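Local coordinates for protein 2,3,4,5-tetrahydropyridine-2,6-dicarboxylate N-succinyltransferase (Campylobacter jejuni, PDB 2RIJ) that probably catalyses the succinyl-CoA-dependent conversion of cyclic tetrahydrodipicolinate into acyclic N-succinyl-L-2-amino-6-oxopimelate, a step of lysine biosynthesis, at residues A[219-224]-A[235-240]; A[254-259]-A[270-275]; A[263-268]-A[277-282]; A[291-296]-A[307-312]; A[297-302]-A[313-318]. All blocks are in the same frame, centred on the assembly; numbering follows the deposited sequence. Where two conformers were deposited one is given.

Contact 1: residues A[219-224]-A[235-240]; sequences RILESS and GTTIMP
R219 sets CG anti to its carbonyl carbon (chi1 -56°) and T237 puts OG1 anti to its carbonyl carbon (chi1 -55°), which leaves CG2 anti to the backbone N; the two side chains run side by side, pointing the same way. The T237 methyl CG2 thus lies over one face of the guanidinium, near the rim, 3.6 Å from R219 NH2. That NH2 makes a weak bond to T237 OG1, but a water in the guanidinium plane accepts from R219 NE at 3.0 Å and also bonds T237 OG1. The strong partner of the arginine is D203 of the second subunit, which takes NH1 in a salt bridge. Along the backbone, L221 N donates to I238 O at 2.9 Å and I238 N to R219 O at 2.9 Å. L221 CB rests on P240 CD at 3.6 Å, while its CD2 touches CE of selenomethionine M239 at 3.8 Å. E222 OE1 forms a salt bridge to R207 of the second subunit. I220 and I238 lie on the opposite face. Strand 219-220 is outermost in its sheet within the chain: parallel pairing of short strands from successive coils, as in the left-handed beta-helix of this hexapeptide-repeat family.

Contact 2: residues A[254-259]-A[270-275]; sequences ACMVEG and GSDVGG
E258 and V273 meet where two parallel strands of the left-handed beta-helix, 256-257 and 272-273, come to an end. E258 is the predicted acyl-anhydride residue, so its side chain is worth following outward. CB presses on V273 O at 3.3 Å and also faces G275 CA. The next atom, CG, anti to the carbonyl carbon (chi1 -42°), still touches V273 O at 3.5 Å. The chain then runs on extended, and at the tip OE2 comes 4.6 Å from D272 OD1, two carboxylates near one another without contact. Selenomethionine M239 packs against this side chain as well. The backbone holds the base of the glutamate: E258 N donates to V273 O at 2.8 Å, and V273 N donates to M256 O. The bond from M256 N to S271 O is weak, whereas G270 N donates to A254 O at 2.9 Å. M256 and D272 lie side by side on the same face as each other, M256 CB against D272 OD2. Turned to the buried interior, C255 SG packs on S271 CB at 4.0 Å, and S271 OG is hydrogen-bonded to C297 N and G268 O. V273 is buried too, its CG1 anti to the backbone N. G259 has no side chain, and that methyl, V273 CG1, settles against G259 CA at 3.7 Å.

Contact 3: residues A[263-268]-A[277-282]; sequences SSAIVG and ASILGV
S263 meets G281 through its carbonyl: S263 O receives a CA-H...O contact from G281 CA at 3.3 Å, while its OG is hydrogen-bonded to F247 O. S264 follows with positive phi and turns its side chain to the other segment, CB lying 3.7 Å from G281 O and 3.8 Å from V282 CG2. A265 points its methyl inward, where CB meets L280 O at 3.6 Å and I279 CG2 at 4.0 Å. I266 faces away, and its backbone pairs instead with I291 and V293. V267 comes back to the contact: CG1 is anti to the backbone N (chi1 179°), and CG2, the other branch, touches I279 CD1 at 3.6 Å, the side chains crossing obliquely. The nearly anti chi2 of I279 (169°) stretches CD1 out to this meeting. The segments run 125° apart, since strands 266-267 and 278-279 belong to different sheets of the left-handed beta-helix, so the contact joins two walls from within. S278, a predicted succinyl-CoA-binding residue, lies on the same strand as I279 and hydrogen-bonds R260 NH2 through OG. Apolar packing plus one CA-H...O contact buries L280 O without a polar partner in the model: side-chain fit, rather than backbone pairing, joins the walls.

Contact 4: residues A[291-296]-A[307-312]; sequences ISVGKA and IPLGDN
I291 and P308 pack at about a right angle, I291 CG1 against P308 CD at 4.1 Å, and they open the tight half of this contact. I291 CG2, set anti to the backbone N, also rests on I307 O at 3.6 Å. Next to it L309 N donates to S292 O at 2.9 Å, in the carbonyl plane, and P308 CA approaches the same oxygen as a CA-H...O donor. Inside, V293 CG2 touches L309 CD1 at 4.2 Å; both residues are buried, with F362 of strand 360-364 also packed on L309. The middle is less firm: G294 N is shared between L309 O and G310 O, and both bonds are weak. Beyond it lies the solvent half, with K295 and A296 exposed, where polar grips replace side-chain packing. K295 N donates to D311 OD1 at 2.8 Å from above the carboxylate plane, about 36° out of it. The K295 side chain runs beside D311 in the same direction, its CB 3.7 Å from OD1, but K295 NZ stays 6.3 Å from D311 OD2, so the two charges do not meet. The straight bond here is N312 N to K295 O, 177° at the hydrogen. A296 and N312 both take positive phi, turning the two chains alike, and N312 O is held by N376 ND2. Two neighbouring turns stacked in register like this, with a hydrophobic inside and a polar outside, belong to a corner of the left-handed beta-helix built by the hexapeptide repeat.

Contact 5: residues A[297-302]-A[313-318]; sequences CLLGAN and CIVDAG
Consecutive coils of the hexapeptide-repeat beta-helix lie side by side where C297 to N302 runs along C313 to G318, in directions only 7° apart. The two cysteines begin it: C297 SG, anti to its carbonyl carbon and beside the backbone N (chi1 -71°), accepts C313 N at 3.5 Å and lies 3.9 Å from C313 CB. Backbone bonds follow, L298 N to C313 O, then V315 N to L298 O at 2.9 Å, then G300 N to V315 O at 2.8 Å. This is the parallel pairing of a left-handed beta-helix, and its side chains alternate accordingly. L299 and V315 go to the buried interior, where L299 CD2 meets V315 CG2 at 3.7 Å with L309 and T305 packed alongside; L298 and I314 go to the other face, CB to CG1 at 4.2 Å. After the strands the chains turn, and G318 N bonds A301 O at 2.9 Å. The A317 methyl CB comes within 3.3 Å of that same oxygen, A301 O. A301, D316 and A317 are predicted to bind succinyl-CoA. D316 points away from the facing chain, its OD1 bonded to H361 NE2. At the trimer interface N302 gives ND2 to G276 O and takes R260 NH2 on OD1, both of the second subunit, while N302 of each of the other two subunits packs against it.

Contacts 1, 2 and 5 follow one another across one sheet of the beta-helix. The centre of contact 2 lies 11 Å from that of contact 1 and 10 Å from that of contact 5; T237 O to V257 N (2.8 Å) and G274 N to L299 O (2.8 Å) are the joints. Contacts 3 and 4 hold the other walls, joined by I266 O and V293 N. Inside, contact 3 reaches contact 5, I279 CD1 to L299 CD1 at 3.4 Å. Contacts 4 and 5 share two coils. Much of the predicted site lies on this row: M239 and E258 side chains lie about 4 Å apart, G275 of contact 2 about 5 Å from the A301 side chain; S278 of contact 3 is a further member.

Contact 1: residues A[219-224]-A[235-240]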
# COMPACT_ATOMS: atom_id res chain seq x y z
N ARG A 219 -33.66 3.50 -29.70
CA ARG A 219 -33.15 2.28 -30.35
C ARG A 219 -32.92 1.16 -29.36
O ARG A 219 -32.39 1.39 -28.27
CB ARG A 219 -31.87 2.62 -31.08
CG ARG A 219 -32.07 3.76 -32.07
CD ARG A 219 -30.83 4.05 -32.90
NE ARG A 219 -29.80 4.68 -32.09
CZ ARG A 219 -28.49 4.50 -32.17
NH1 ARG A 219 -27.91 3.62 -32.99
NH2 ARG A 219 -27.72 5.22 -31.36
N ILE A 220 -33.29 -0.06 -29.76
CA ILE A 220 -33.06 -1.25 -28.96
C ILE A 220 -32.47 -2.24 -29.92
O ILE A 220 -33.17 -2.76 -30.84
CB ILE A 220 -34.36 -1.81 -28.40
CG1 ILE A 220 -35.02 -0.82 -27.45
CG2 ILE A 220 -34.13 -3.19 -27.80
CD1 ILE A 220 -36.50 -1.16 -27.11
N LEU A 221 -31.19 -2.49 -29.79
CA LEU A 221 -30.46 -3.27 -30.85
C LEU A 221 -30.62 -4.77 -30.76
O LEU A 221 -30.14 -5.50 -31.62
CB LEU A 221 -28.96 -2.88 -30.91
CG LEU A 221 -28.64 -1.67 -31.80
CD1 LEU A 221 -29.26 -0.41 -31.24
CD2 LEU A 221 -27.10 -1.54 -32.00
N GLU A 222 -31.33 -5.23 -29.73
CA GLU A 222 -31.67 -6.64 -29.59
C GLU A 222 -32.80 -6.78 -28.58
O GLU A 222 -32.67 -6.37 -27.41
CB GLU A 222 -30.46 -7.49 -29.17
CG GLU A 222 -30.75 -8.96 -28.75
CD GLU A 222 -31.83 -9.69 -29.62
OE1 GLU A 222 -31.82 -9.48 -30.87
OE2 GLU A 222 -32.70 -10.45 -29.06
N SER A 223 -33.90 -7.36 -29.03
CA SER A 223 -35.10 -7.50 -28.23
C SER A 223 -34.90 -8.24 -26.91
O SER A 223 -35.48 -7.87 -25.94
CB SER A 223 -36.24 -8.19 -29.01
OG SER A 223 -37.46 -8.20 -28.26
N SER A 224 -34.10 -9.31 -26.86
CA SER A 224 -33.92 -10.08 -25.62
C SER A 224 -33.33 -9.22 -24.46
O SER A 224 -33.36 -9.61 -23.30
CB SER A 224 -33.03 -11.29 -25.90
OG SER A 224 -31.74 -10.87 -26.23
N GLY A 235 -35.12 8.74 -26.87
CA GLY A 235 -33.75 9.04 -27.15
C GLY A 235 -32.79 8.03 -26.56
O GLY A 235 -31.61 8.10 -26.82
N THR A 236 -33.27 7.08 -25.74
CA THR A 236 -32.37 6.05 -25.21
C THR A 236 -31.90 5.06 -26.29
O THR A 236 -32.66 4.74 -27.20
CB THR A 236 -33.13 5.30 -24.08
OG1 THR A 236 -33.40 6.25 -23.03
CG2 THR A 236 -32.35 4.07 -23.50
N THR A 237 -30.66 4.58 -26.17
CA THR A 237 -30.08 3.50 -26.98
C THR A 237 -29.68 2.34 -26.08
O THR A 237 -28.93 2.51 -25.10
CB THR A 237 -28.84 3.98 -27.77
OG1 THR A 237 -29.19 5.13 -28.55
CG2 THR A 237 -28.26 2.90 -28.68
N ILE A 238 -30.20 1.17 -26.39
CA ILE A 238 -29.75 -0.08 -25.76
C ILE A 238 -28.90 -0.87 -26.76
O ILE A 238 -29.39 -1.40 -27.78
CB ILE A 238 -30.90 -0.98 -25.30
CG1 ILE A 238 -31.99 -0.14 -24.54
CG2 ILE A 238 -30.39 -2.15 -24.44
CD1 ILE A 238 -31.43 0.58 -23.28
N MSE A 239 -27.63 -0.98 -26.45
CA MSE A 239 -26.66 -1.71 -27.30
C MSE A 239 -26.79 -3.17 -26.93
O MSE A 239 -27.26 -3.48 -25.84
CB MSE A 239 -25.24 -1.24 -27.10
CG MSE A 239 -25.00 0.20 -27.50
SE MSE A 239 -25.36 0.58 -29.36
CE MSE A 239 -23.90 -0.49 -30.29
N PRO A 240 -26.40 -4.10 -27.84
CA PRO A 240 -26.67 -5.52 -27.58
C PRO A 240 -25.62 -6.38 -26.88
O PRO A 240 -25.97 -7.47 -26.42
CB PRO A 240 -26.91 -6.08 -29.00
CG PRO A 240 -26.15 -5.23 -29.89
CD PRO A 240 -25.90 -3.90 -29.21
O HOH W 1 -31.24 6.40 -30.08

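Contact 2: residues A[254-259]-A[270-275]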
# COMPACT_ATOMS: atom_id res chain seq x y z
N ALA A 254 -32.76 10.65 -22.21
CA ALA A 254 -31.95 9.94 -23.22
C ALA A 254 -30.61 9.53 -22.63
O ALA A 254 -29.87 10.39 -22.16
CB ALA A 254 -31.73 10.85 -24.45
N CYS A 255 -30.29 8.23 -22.68
CA CYS A 255 -29.05 7.64 -22.18
C CYS A 255 -28.53 6.63 -23.18
O CYS A 255 -29.31 5.95 -23.86
CB CYS A 255 -29.31 6.83 -20.92
SG CYS A 255 -29.79 7.82 -19.52
N MSE A 256 -27.23 6.48 -23.21
CA MSE A 256 -26.56 5.37 -23.91
C MSE A 256 -26.39 4.22 -22.92
O MSE A 256 -25.72 4.37 -21.91
CB MSE A 256 -25.20 5.83 -24.37
CG MSE A 256 -24.33 4.70 -24.95
SE MSE A 256 -25.21 3.83 -26.51
CE MSE A 256 -25.47 5.45 -27.60
N VAL A 257 -27.00 3.08 -23.20
CA VAL A 257 -26.97 1.95 -22.29
C VAL A 257 -26.27 0.73 -22.97
O VAL A 257 -26.72 0.21 -23.97
CB VAL A 257 -28.36 1.58 -21.79
CG1 VAL A 257 -28.30 0.35 -20.81
CG2 VAL A 257 -29.08 2.81 -21.19
N GLU A 258 -25.16 0.36 -22.39
CA GLU A 258 -24.35 -0.75 -22.81
C GLU A 258 -24.09 -1.75 -21.68
O GLU A 258 -23.30 -2.72 -21.81
CB GLU A 258 -23.08 -0.26 -23.41
CG GLU A 258 -23.27 0.90 -24.29
CD GLU A 258 -22.02 1.18 -25.12
OE1 GLU A 258 -21.63 0.27 -25.85
OE2 GLU A 258 -21.43 2.26 -25.02
N GLY A 259 -24.79 -1.55 -20.59
CA GLY A 259 -24.71 -2.42 -19.40
C GLY A 259 -26.08 -2.75 -18.85
O GLY A 259 -27.12 -2.57 -19.52
N GLY A 270 -28.94 11.80 -19.82
CA GLY A 270 -27.60 12.09 -20.24
C GLY A 270 -26.55 11.15 -19.67
O GLY A 270 -25.38 11.37 -19.87
N SER A 271 -26.96 10.11 -18.95
CA SER A 271 -26.01 9.20 -18.37
C SER A 271 -25.52 8.21 -19.41
O SER A 271 -26.17 7.99 -20.45
CB SER A 271 -26.58 8.48 -17.15
OG SER A 271 -26.76 9.38 -16.09
N ASP A 272 -24.37 7.61 -19.15
CA ASP A 272 -23.77 6.65 -20.08
C ASP A 272 -23.37 5.41 -19.26
O ASP A 272 -22.54 5.51 -18.36
CB ASP A 272 -22.57 7.31 -20.70
CG ASP A 272 -21.99 6.52 -21.84
OD1 ASP A 272 -21.59 5.34 -21.63
OD2 ASP A 272 -21.87 7.10 -22.94
N VAL A 273 -24.05 4.31 -19.53
CA VAL A 273 -23.84 3.03 -18.85
C VAL A 273 -22.89 2.26 -19.77
O VAL A 273 -23.27 1.87 -20.89
CB VAL A 273 -25.12 2.27 -18.60
CG1 VAL A 273 -24.85 0.93 -17.79
CG2 VAL A 273 -26.19 3.15 -17.93
N GLY A 274 -21.64 2.14 -19.35
CA GLY A 274 -20.59 1.57 -20.20
C GLY A 274 -20.74 0.06 -20.40
O GLY A 274 -21.52 -0.61 -19.72
N GLY A 275 -19.97 -0.45 -21.37
CA GLY A 275 -20.08 -1.81 -21.84
C GLY A 275 -19.83 -2.76 -20.68
O GLY A 275 -18.79 -2.72 -20.04

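Contact 3: residues A[263-268]-A[277-282]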
# COMPACT_ATOMS: atom_id res chain seq x y z
N SER A 263 -33.98 -4.55 -11.98
CA SER A 263 -35.31 -4.09 -11.59
C SER A 263 -35.20 -3.13 -10.43
O SER A 263 -34.41 -3.33 -9.51
CB SER A 263 -36.20 -5.30 -11.21
OG SER A 263 -36.70 -5.90 -12.38
N SER A 264 -36.00 -2.05 -10.50
CA SER A 264 -36.06 -0.95 -9.56
C SER A 264 -35.01 0.13 -9.79
O SER A 264 -35.12 1.17 -9.20
CB SER A 264 -36.05 -1.39 -8.09
OG SER A 264 -37.24 -2.05 -7.83
N ALA A 265 -34.04 -0.12 -10.66
CA ALA A 265 -32.97 0.88 -10.92
C ALA A 265 -33.45 1.86 -11.97
O ALA A 265 -34.12 1.46 -12.96
CB ALA A 265 -31.66 0.18 -11.35
N ILE A 266 -33.12 3.13 -11.75
CA ILE A 266 -33.45 4.24 -12.62
C ILE A 266 -32.20 5.03 -12.92
O ILE A 266 -31.41 5.33 -12.02
CB ILE A 266 -34.50 5.22 -11.98
CG1 ILE A 266 -35.82 4.48 -11.66
CG2 ILE A 266 -34.80 6.37 -12.94
CD1 ILE A 266 -36.81 5.31 -10.79
N VAL A 267 -32.02 5.32 -14.21
CA VAL A 267 -30.86 6.04 -14.72
C VAL A 267 -31.34 7.38 -15.33
O VAL A 267 -32.21 7.40 -16.17
CB VAL A 267 -30.08 5.19 -15.74
CG1 VAL A 267 -28.88 5.92 -16.32
CG2 VAL A 267 -29.67 3.83 -15.10
N GLY A 268 -30.72 8.47 -14.90
CA GLY A 268 -31.16 9.82 -15.24
C GLY A 268 -30.60 10.28 -16.57
O GLY A 268 -29.64 9.72 -17.10
N ALA A 277 -21.08 -2.80 -17.75
CA ALA A 277 -21.31 -2.27 -16.43
C ALA A 277 -22.58 -2.89 -15.84
O ALA A 277 -23.51 -3.30 -16.56
CB ALA A 277 -21.41 -0.74 -16.44
N SER A 278 -22.62 -2.94 -14.52
CA SER A 278 -23.77 -3.43 -13.76
C SER A 278 -24.29 -2.28 -12.91
O SER A 278 -23.51 -1.65 -12.19
CB SER A 278 -23.35 -4.56 -12.80
OG SER A 278 -23.45 -5.85 -13.38
N ILE A 279 -25.60 -2.05 -12.96
CA ILE A 279 -26.29 -1.24 -11.98
C ILE A 279 -27.25 -2.14 -11.20
O ILE A 279 -28.22 -2.65 -11.76
CB ILE A 279 -27.06 -0.05 -12.60
CG1 ILE A 279 -26.12 0.79 -13.46
CG2 ILE A 279 -27.71 0.81 -11.51
CD1 ILE A 279 -26.84 1.82 -14.33
N LEU A 280 -27.00 -2.31 -9.91
CA LEU A 280 -27.86 -3.15 -9.08
C LEU A 280 -29.16 -2.39 -8.77
O LEU A 280 -29.27 -1.15 -9.00
CB LEU A 280 -27.06 -3.56 -7.82
CG LEU A 280 -25.71 -4.27 -8.04
CD1 LEU A 280 -25.19 -4.68 -6.63
CD2 LEU A 280 -25.79 -5.44 -8.99
N GLY A 281 -30.19 -3.09 -8.29
CA GLY A 281 -31.51 -2.44 -8.21
C GLY A 281 -31.99 -1.97 -6.88
O GLY A 281 -32.64 -0.92 -6.77
N VAL A 282 -31.77 -2.80 -5.88
CA VAL A 282 -32.31 -2.59 -4.55
C VAL A 282 -31.17 -2.75 -3.54
O VAL A 282 -30.40 -3.73 -3.59
CB VAL A 282 -33.46 -3.59 -4.24
CG1 VAL A 282 -34.10 -3.27 -2.88
CG2 VAL A 282 -34.51 -3.53 -5.33

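Contact 4: residues A[291-296]-A[307-312]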
# COMPACT_ATOMS: atom_id res chain seq x y z
N ILE A 291 -32.14 1.65 -6.09
CA ILE A 291 -30.99 2.41 -6.57
C ILE A 291 -31.35 3.31 -7.77
O ILE A 291 -32.00 2.87 -8.70
CB ILE A 291 -29.88 1.44 -6.93
CG1 ILE A 291 -29.35 0.85 -5.61
CG2 ILE A 291 -28.74 2.10 -7.72
CD1 ILE A 291 -28.51 -0.33 -5.79
N SER A 292 -31.00 4.60 -7.68
CA SER A 292 -31.16 5.58 -8.74
C SER A 292 -29.79 6.17 -9.07
O SER A 292 -29.02 6.44 -8.17
CB SER A 292 -32.05 6.73 -8.28
OG SER A 292 -33.36 6.31 -7.99
N VAL A 293 -29.50 6.35 -10.36
CA VAL A 293 -28.32 7.06 -10.80
C VAL A 293 -28.84 8.36 -11.41
O VAL A 293 -29.82 8.36 -12.16
CB VAL A 293 -27.57 6.17 -11.80
CG1 VAL A 293 -26.58 6.91 -12.63
CG2 VAL A 293 -26.94 4.95 -11.04
N GLY A 294 -28.22 9.48 -11.07
CA GLY A 294 -28.75 10.78 -11.49
C GLY A 294 -28.39 11.14 -12.92
O GLY A 294 -28.02 10.30 -13.71
N LYS A 295 -28.51 12.42 -13.23
CA LYS A 295 -28.25 12.94 -14.55
C LYS A 295 -26.77 13.03 -14.90
O LYS A 295 -25.94 13.35 -14.06
CB LYS A 295 -28.83 14.36 -14.67
CG LYS A 295 -30.32 14.40 -14.58
CD LYS A 295 -30.83 15.80 -14.89
CE LYS A 295 -32.29 15.91 -14.53
NZ LYS A 295 -32.88 17.17 -15.10
N ALA A 296 -26.46 12.76 -16.16
CA ALA A 296 -25.12 12.93 -16.67
C ALA A 296 -24.07 12.13 -15.85
O ALA A 296 -22.98 12.61 -15.61
CB ALA A 296 -24.76 14.45 -16.71
N ILE A 307 -24.80 1.44 -5.25
CA ILE A 307 -25.43 2.50 -4.45
C ILE A 307 -26.10 3.55 -5.34
O ILE A 307 -25.73 3.71 -6.49
CB ILE A 307 -24.38 3.25 -3.53
CG1 ILE A 307 -23.28 3.94 -4.35
CG2 ILE A 307 -23.74 2.23 -2.50
CD1 ILE A 307 -22.41 4.88 -3.58
N PRO A 308 -27.10 4.25 -4.81
CA PRO A 308 -27.63 5.42 -5.47
C PRO A 308 -26.54 6.47 -5.69
O PRO A 308 -25.70 6.67 -4.81
CB PRO A 308 -28.72 5.91 -4.51
CG PRO A 308 -29.03 4.74 -3.64
CD PRO A 308 -27.77 3.99 -3.53
N LEU A 309 -26.54 7.09 -6.87
CA LEU A 309 -25.62 8.17 -7.18
C LEU A 309 -26.44 9.41 -7.51
O LEU A 309 -27.49 9.32 -8.14
CB LEU A 309 -24.77 7.79 -8.38
CG LEU A 309 -23.85 6.57 -8.36
CD1 LEU A 309 -23.18 6.33 -9.71
CD2 LEU A 309 -22.75 6.71 -7.25
N GLY A 310 -25.97 10.59 -7.10
CA GLY A 310 -26.58 11.84 -7.52
C GLY A 310 -26.19 12.19 -8.94
O GLY A 310 -25.83 11.32 -9.75
N ASP A 311 -26.27 13.46 -9.26
CA ASP A 311 -25.94 13.91 -10.59
C ASP A 311 -24.46 14.09 -10.80
O ASP A 311 -23.72 14.38 -9.89
CB ASP A 311 -26.60 15.25 -10.87
CG ASP A 311 -28.11 15.20 -10.79
OD1 ASP A 311 -28.76 14.17 -11.02
OD2 ASP A 311 -28.66 16.25 -10.46
N ASN A 312 -24.04 13.97 -12.05
CA ASN A 312 -22.66 14.18 -12.42
C ASN A 312 -21.61 13.34 -11.71
O ASN A 312 -20.50 13.84 -11.41
CB ASN A 312 -22.32 15.65 -12.23
CG ASN A 312 -23.30 16.58 -12.93
OD1 ASN A 312 -23.96 17.38 -12.30
ND2 ASN A 312 -23.36 16.48 -14.23
O HOH W 2 -21.69 15.29 -15.72

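Contact 5: residues A[297-302]-A[313-318]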
# COMPACT_ATOMS: atom_id res chain seq x y z
N CYS A 297 -24.42 10.94 -15.39
CA CYS A 297 -23.44 10.08 -14.76
C CYS A 297 -22.74 9.24 -15.83
O CYS A 297 -23.35 8.92 -16.85
CB CYS A 297 -24.09 9.17 -13.74
SG CYS A 297 -24.65 10.06 -12.28
N LEU A 298 -21.48 8.92 -15.57
CA LEU A 298 -20.65 8.14 -16.48
C LEU A 298 -20.20 6.88 -15.75
O LEU A 298 -19.39 6.97 -14.85
CB LEU A 298 -19.44 8.99 -16.86
CG LEU A 298 -18.46 8.56 -17.93
CD1 LEU A 298 -19.18 8.17 -19.21
CD2 LEU A 298 -17.48 9.75 -18.15
N LEU A 299 -20.74 5.73 -16.13
CA LEU A 299 -20.39 4.45 -15.50
C LEU A 299 -19.47 3.68 -16.47
O LEU A 299 -19.86 3.32 -17.56
CB LEU A 299 -21.65 3.67 -15.19
CG LEU A 299 -22.68 4.41 -14.33
CD1 LEU A 299 -23.91 3.58 -14.11
CD2 LEU A 299 -22.13 4.95 -12.97
N GLY A 300 -18.24 3.47 -16.04
CA GLY A 300 -17.26 2.84 -16.87
C GLY A 300 -17.56 1.38 -17.23
O GLY A 300 -18.28 0.67 -16.52
N ALA A 301 -16.98 0.98 -18.33
CA ALA A 301 -17.01 -0.40 -18.79
C ALA A 301 -16.60 -1.32 -17.64
O ALA A 301 -15.63 -1.05 -16.87
CB ALA A 301 -16.10 -0.57 -20.02
N ASN A 302 -17.34 -2.42 -17.50
CA ASN A 302 -17.13 -3.42 -16.46
C ASN A 302 -17.11 -2.92 -15.01
O ASN A 302 -16.66 -3.62 -14.13
CB ASN A 302 -15.89 -4.25 -16.83
CG ASN A 302 -16.15 -5.18 -17.99
OD1 ASN A 302 -17.24 -5.77 -18.08
ND2 ASN A 302 -15.16 -5.35 -18.88
N CYS A 313 -21.94 12.09 -11.42
CA CYS A 313 -21.00 11.18 -10.81
C CYS A 313 -20.30 10.35 -11.88
O CYS A 313 -20.85 10.08 -12.93
CB CYS A 313 -21.68 10.26 -9.81
SG CYS A 313 -22.34 11.06 -8.34
N ILE A 314 -19.08 9.93 -11.56
CA ILE A 314 -18.28 9.10 -12.45
C ILE A 314 -17.80 7.89 -11.68
O ILE A 314 -17.32 8.01 -10.56
CB ILE A 314 -17.07 9.82 -12.98
CG1 ILE A 314 -17.48 11.06 -13.78
CG2 ILE A 314 -16.19 8.88 -13.86
CD1 ILE A 314 -16.27 11.82 -14.22
N VAL A 315 -18.01 6.72 -12.26
CA VAL A 315 -17.43 5.47 -11.77
C VAL A 315 -16.47 5.00 -12.85
O VAL A 315 -16.86 4.73 -13.99
CB VAL A 315 -18.46 4.40 -11.46
CG1 VAL A 315 -17.81 3.10 -10.97
CG2 VAL A 315 -19.47 4.89 -10.38
N ASP A 316 -15.20 4.94 -12.51
CA ASP A 316 -14.20 4.53 -13.53
C ASP A 316 -14.41 3.07 -13.97
O ASP A 316 -14.90 2.19 -13.21
CB ASP A 316 -12.77 4.64 -12.99
CG ASP A 316 -12.20 6.07 -13.00
OD1 ASP A 316 -12.84 7.08 -13.44
OD2 ASP A 316 -11.04 6.18 -12.53
N ALA A 317 -13.99 2.79 -15.19
CA ALA A 317 -14.04 1.44 -15.71
C ALA A 317 -13.40 0.48 -14.72
O ALA A 317 -12.35 0.78 -14.10
CB ALA A 317 -13.34 1.37 -17.09
N GLY A 318 -14.07 -0.65 -14.47
CA GLY A 318 -13.49 -1.72 -13.64
C GLY A 318 -13.75 -1.54 -12.15
O GLY A 318 -13.52 -2.43 -11.37
O HOH W 3 -15.80 -4.58 -11.61